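Local coordinates for protein probable glycosidase crf1 (Neosartorya fumigata, PDB 6IBU) that cuts chitin and transfers the chitin chain to 1,6-beta-glucan or to other chitin, cross-linking polysaccharides of the fungal cell wall, at residues V103-N114 / R126-Q136. Sequence-based numbering, arbitrary orientation.
Sequences VLGGDTTQVQTN and RGTYVPVATPQ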
loop_
_atom_site.group_PDB
_atom_site.type_symbol
_atom_site.label_atom_id
_atom_site.label_comp_id
_atom_site.label_asym_id
_atom_site.label_seq_id
_atom_site.Cartn_x
_atom_site.Cartn_y
_atom_site.Cartn_z
ATOM N N VAL A 103 4.992 -2.174 -8.173
ATOM C CA VAL A 103 5.560 -2.091 -9.543
ATOM C C VAL A 103 7.089 -2.180 -9.439
ATOM O O VAL A 103 7.670 -1.635 -8.505
ATOM C CB VAL A 103 5.091 -0.822 -10.281
ATOM C CG1 VAL A 103 5.705 -0.734 -11.660
ATOM C CG2 VAL A 103 3.578 -0.768 -10.389
ATOM N N LEU A 104 7.715 -2.879 -10.380
ATOM C CA LEU A 104 9.192 -2.973 -10.475
ATOM C C LEU A 104 9.603 -2.133 -11.675
ATOM O O LEU A 104 8.942 -2.264 -12.719
ATOM C CB LEU A 104 9.586 -4.437 -10.626
ATOM C CG LEU A 104 9.056 -5.340 -9.513
ATOM C CD1 LEU A 104 9.418 -6.774 -9.810
ATOM C CD2 LEU A 104 9.583 -4.929 -8.134
ATOM N N GLY A 105 10.611 -1.273 -11.513
ATOM C CA GLY A 105 11.037 -0.334 -12.569
ATOM C C GLY A 105 11.361 -1.007 -13.888
ATOM O O GLY A 105 10.993 -0.472 -14.910
ATOM N N GLY A 106 12.011 -2.163 -13.891
ATOM C CA GLY A 106 12.468 -2.787 -15.148
ATOM C C GLY A 106 11.432 -3.716 -15.740
ATOM O O GLY A 106 11.653 -4.218 -16.866
ATOM N N ASP A 107 10.333 -3.981 -15.028
ATOM C CA ASP A 107 9.244 -4.857 -15.531
ATOM C C ASP A 107 8.134 -3.939 -16.052
ATOM O O ASP A 107 7.342 -3.457 -15.235
ATOM C CB ASP A 107 8.799 -5.843 -14.450
ATOM C CG ASP A 107 7.642 -6.741 -14.851
ATOM O OD1 ASP A 107 7.069 -6.522 -15.944
ATOM O OD2 ASP A 107 7.342 -7.676 -14.091
ATOM N N THR A 108 8.092 -3.690 -17.363
ATOM C CA THR A 108 7.254 -2.631 -17.971
ATOM C C THR A 108 5.888 -3.168 -18.389
ATOM O O THR A 108 5.212 -2.457 -19.131
ATOM C CB THR A 108 7.960 -2.027 -19.177
ATOM O OG1 THR A 108 8.112 -3.109 -20.095
ATOM C CG2 THR A 108 9.298 -1.435 -18.813
ATOM N N THR A 109 5.508 -4.377 -17.979
ATOM C CA THR A 109 4.334 -5.091 -18.540
ATOM C C THR A 109 3.435 -5.625 -17.430
ATOM O O THR A 109 2.401 -6.210 -17.770
ATOM C CB THR A 109 4.752 -6.276 -19.412
ATOM O OG1 THR A 109 5.702 -7.067 -18.687
ATOM C CG2 THR A 109 5.296 -5.814 -20.745
ATOM N N GLN A 110 3.840 -5.501 -16.170
ATOM C CA GLN A 110 3.068 -6.079 -15.050
ATOM C C GLN A 110 3.118 -5.166 -13.817
ATOM O O GLN A 110 3.978 -4.248 -13.728
ATOM C CB GLN A 110 3.584 -7.453 -14.657
ATOM C CG GLN A 110 4.007 -8.351 -15.811
ATOM C CD GLN A 110 4.651 -9.612 -15.265
ATOM O OE1 GLN A 110 4.093 -10.699 -15.333
ATOM N NE2 GLN A 110 5.807 -9.465 -14.646
ATOM N N VAL A 111 2.180 -5.420 -12.913
ATOM C CA VAL A 111 2.222 -4.987 -11.491
ATOM C C VAL A 111 1.996 -6.247 -10.662
ATOM O O VAL A 111 1.297 -7.150 -11.119
ATOM C CB VAL A 111 1.178 -3.901 -11.175
ATOM C CG1 VAL A 111 1.483 -2.616 -11.914
ATOM C CG2 VAL A 111 -0.234 -4.363 -11.492
ATOM N N GLN A 112 2.586 -6.307 -9.483
ATOM C CA GLN A 112 2.353 -7.462 -8.589
ATOM C C GLN A 112 1.240 -7.092 -7.609
ATOM O O GLN A 112 1.196 -5.959 -7.156
ATOM C CB GLN A 112 3.637 -7.900 -7.896
ATOM C CG GLN A 112 3.474 -9.290 -7.307
ATOM C CD GLN A 112 4.593 -9.697 -6.393
ATOM O OE1 GLN A 112 5.028 -10.843 -6.423
ATOM N NE2 GLN A 112 5.064 -8.771 -5.578
ATOM N N THR A 113 0.338 -8.022 -7.351
ATOM C CA THR A 113 -0.674 -7.881 -6.283
ATOM C C THR A 113 -0.232 -8.751 -5.123
ATOM O O THR A 113 0.407 -9.761 -5.330
ATOM C CB THR A 113 -2.094 -8.222 -6.741
ATOM O OG1 THR A 113 -2.147 -9.570 -7.208
ATOM C CG2 THR A 113 -2.633 -7.262 -7.786
ATOM N N ASN A 114 -0.565 -8.362 -3.923
ATOM C CA ASN A 114 -0.125 -9.141 -2.753
ATOM C C ASN A 114 -1.009 -8.888 -1.545
ATOM O O ASN A 114 -1.659 -7.845 -1.467
ATOM C CB ASN A 114 1.296 -8.773 -2.385
ATOM C CG ASN A 114 2.146 -10.008 -2.301
ATOM O OD1 ASN A 114 1.923 -10.873 -1.462
ATOM N ND2 ASN A 114 3.085 -10.106 -3.224
ATOM N N ARG A 126 0.239 -15.557 -1.861
ATOM C CA ARG A 126 -0.212 -14.185 -1.549
ATOM C C ARG A 126 -0.001 -13.295 -2.777
ATOM O O ARG A 126 -0.774 -12.374 -2.926
ATOM C CB ARG A 126 0.567 -13.691 -0.328
ATOM C CG ARG A 126 0.472 -14.633 0.868
ATOM C CD ARG A 126 1.343 -14.237 2.044
ATOM N NE ARG A 126 2.724 -14.703 1.913
ATOM C CZ ARG A 126 3.689 -14.063 1.243
ATOM N NH1 ARG A 126 4.908 -14.572 1.171
ATOM N NH2 ARG A 126 3.445 -12.898 0.666
ATOM N N GLY A 127 0.975 -13.626 -3.632
ATOM C CA GLY A 127 1.454 -12.797 -4.757
ATOM C C GLY A 127 0.949 -13.292 -6.106
ATOM O O GLY A 127 1.032 -14.498 -6.382
ATOM N N THR A 128 0.456 -12.375 -6.929
ATOM C CA THR A 128 -0.030 -12.600 -8.306
ATOM C C THR A 128 0.445 -11.429 -9.170
ATOM O O THR A 128 0.201 -10.288 -8.792
ATOM C CB THR A 128 -1.560 -12.668 -8.319
ATOM O OG1 THR A 128 -1.962 -13.874 -7.671
ATOM C CG2 THR A 128 -2.149 -12.611 -9.713
ATOM N N TYR A 129 1.056 -11.699 -10.315
ATOM C CA TYR A 129 1.377 -10.648 -11.311
ATOM C C TYR A 129 0.179 -10.466 -12.236
ATOM O O TYR A 129 -0.435 -11.460 -12.606
ATOM C CB TYR A 129 2.639 -10.998 -12.088
ATOM C CG TYR A 129 3.874 -10.946 -11.236
ATOM C CD1 TYR A 129 4.254 -12.049 -10.493
ATOM C CD2 TYR A 129 4.632 -9.790 -11.130
ATOM C CE1 TYR A 129 5.391 -12.033 -9.708
ATOM C CE2 TYR A 129 5.770 -9.753 -10.349
ATOM C CZ TYR A 129 6.150 -10.880 -9.642
ATOM O OH TYR A 129 7.267 -10.867 -8.862
ATOM N N VAL A 130 -0.120 -9.227 -12.613
ATOM C CA VAL A 130 -1.213 -8.935 -13.583
ATOM C C VAL A 130 -0.634 -8.044 -14.665
ATOM O O VAL A 130 0.146 -7.162 -14.364
ATOM C CB VAL A 130 -2.431 -8.307 -12.878
ATOM C CG1 VAL A 130 -2.847 -9.141 -11.690
ATOM C CG2 VAL A 130 -2.200 -6.875 -12.419
ATOM N N PRO A 131 -1.016 -8.220 -15.939
ATOM C CA PRO A 131 -0.504 -7.384 -17.021
ATOM C C PRO A 131 -1.022 -5.948 -16.884
ATOM O O PRO A 131 -2.143 -5.773 -16.581
ATOM C CB PRO A 131 -1.052 -8.029 -18.314
ATOM C CG PRO A 131 -1.651 -9.371 -17.876
ATOM C CD PRO A 131 -2.023 -9.180 -16.419
ATOM N N VAL A 132 -0.154 -4.969 -17.096
ATOM C CA VAL A 132 -0.479 -3.513 -17.102
ATOM C C VAL A 132 0.404 -2.840 -18.159
ATOM O O VAL A 132 1.589 -3.190 -18.284
ATOM C CB VAL A 132 -0.256 -2.893 -15.711
ATOM C CG1 VAL A 132 -0.791 -1.470 -15.630
ATOM C CG2 VAL A 132 -0.870 -3.732 -14.622
ATOM N N ALA A 133 -0.140 -1.899 -18.909
ATOM C CA ALA A 133 0.592 -1.257 -20.019
ATOM C C ALA A 133 1.527 -0.222 -19.410
ATOM O O ALA A 133 1.045 0.676 -18.733
ATOM C CB ALA A 133 -0.371 -0.644 -21.002
ATOM N N THR A 134 2.827 -0.412 -19.596
ATOM C CA THR A 134 3.887 0.563 -19.257
ATOM C C THR A 134 3.538 1.336 -17.985
ATOM O O THR A 134 3.393 2.555 -18.041
ATOM C CB THR A 134 4.158 1.496 -20.450
ATOM O OG1 THR A 134 2.978 2.259 -20.740
ATOM C CG2 THR A 134 4.626 0.752 -21.685
ATOM N N PRO A 135 3.504 0.688 -16.798
ATOM C CA PRO A 135 3.175 1.384 -15.558
ATOM C C PRO A 135 4.172 2.488 -15.177
ATOM O O PRO A 135 3.767 3.380 -14.498
ATOM C CB PRO A 135 3.151 0.285 -14.494
ATOM C CG PRO A 135 3.938 -0.849 -15.076
ATOM C CD PRO A 135 3.791 -0.739 -16.583
ATOM N N GLN A 136 5.400 2.458 -15.686
ATOM C CA GLN A 136 6.430 3.505 -15.442
ATOM C C GLN A 136 6.220 4.687 -16.402
ATOM O O GLN A 136 6.805 5.704 -16.165
ATOM C CB GLN A 136 7.839 2.954 -15.665
ATOM C CG GLN A 136 8.138 1.680 -14.903
ATOM C CD GLN A 136 7.588 0.393 -15.474
ATOM O OE1 GLN A 136 7.044 0.354 -16.572
ATOM N NE2 GLN A 136 7.705 -0.675 -14.696
HETATM O O HOH W 1 0.714 -11.131 -15.714
#
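Strands 110-114 and 128-131 pair as an antiparallel hairpin at one margin of the seven-stranded, cleft-bearing sheet of the GH16 beta-sandwich. V111 and V130 exchange two backbone hydrogen bonds. T113 and T128 form the next hydrogen-bonded pair, and there T128 O takes both T113 N (2.7 Å) and T113 OG1 (2.9 Å); chi1 of 60° brings that hydroxyl beside T128. Q112 CG sits over the centre of the Y129 ring, a CH-pi contact 3.8 Å from CG to the centroid. The Q110 amide comes in obliquely, its plane 11° from that of the Y129 ring, with Q110 NE2 3.7 Å from Y129 CD2. On the face with V111 and V130, V111 CG2 presses tightly on CG2 of V130, and also on that of V132 just beyond the strand. V132 N bonds T109 O, and Q136, bent at chi2 (79°), turns its amide into the 104-107 beta turn, where Q136 NE2 donates to D107 O at 2.9 Å and weakly to L104 O. R161 also bonds T113 OG1, I155 and Y142 of the second sheet pack against the valines, W200 of helix 195-201 touches Q112 and Y129, and strand 98-105, with probable nucleophile E98 and proton donor E102, flanks strand 110-116.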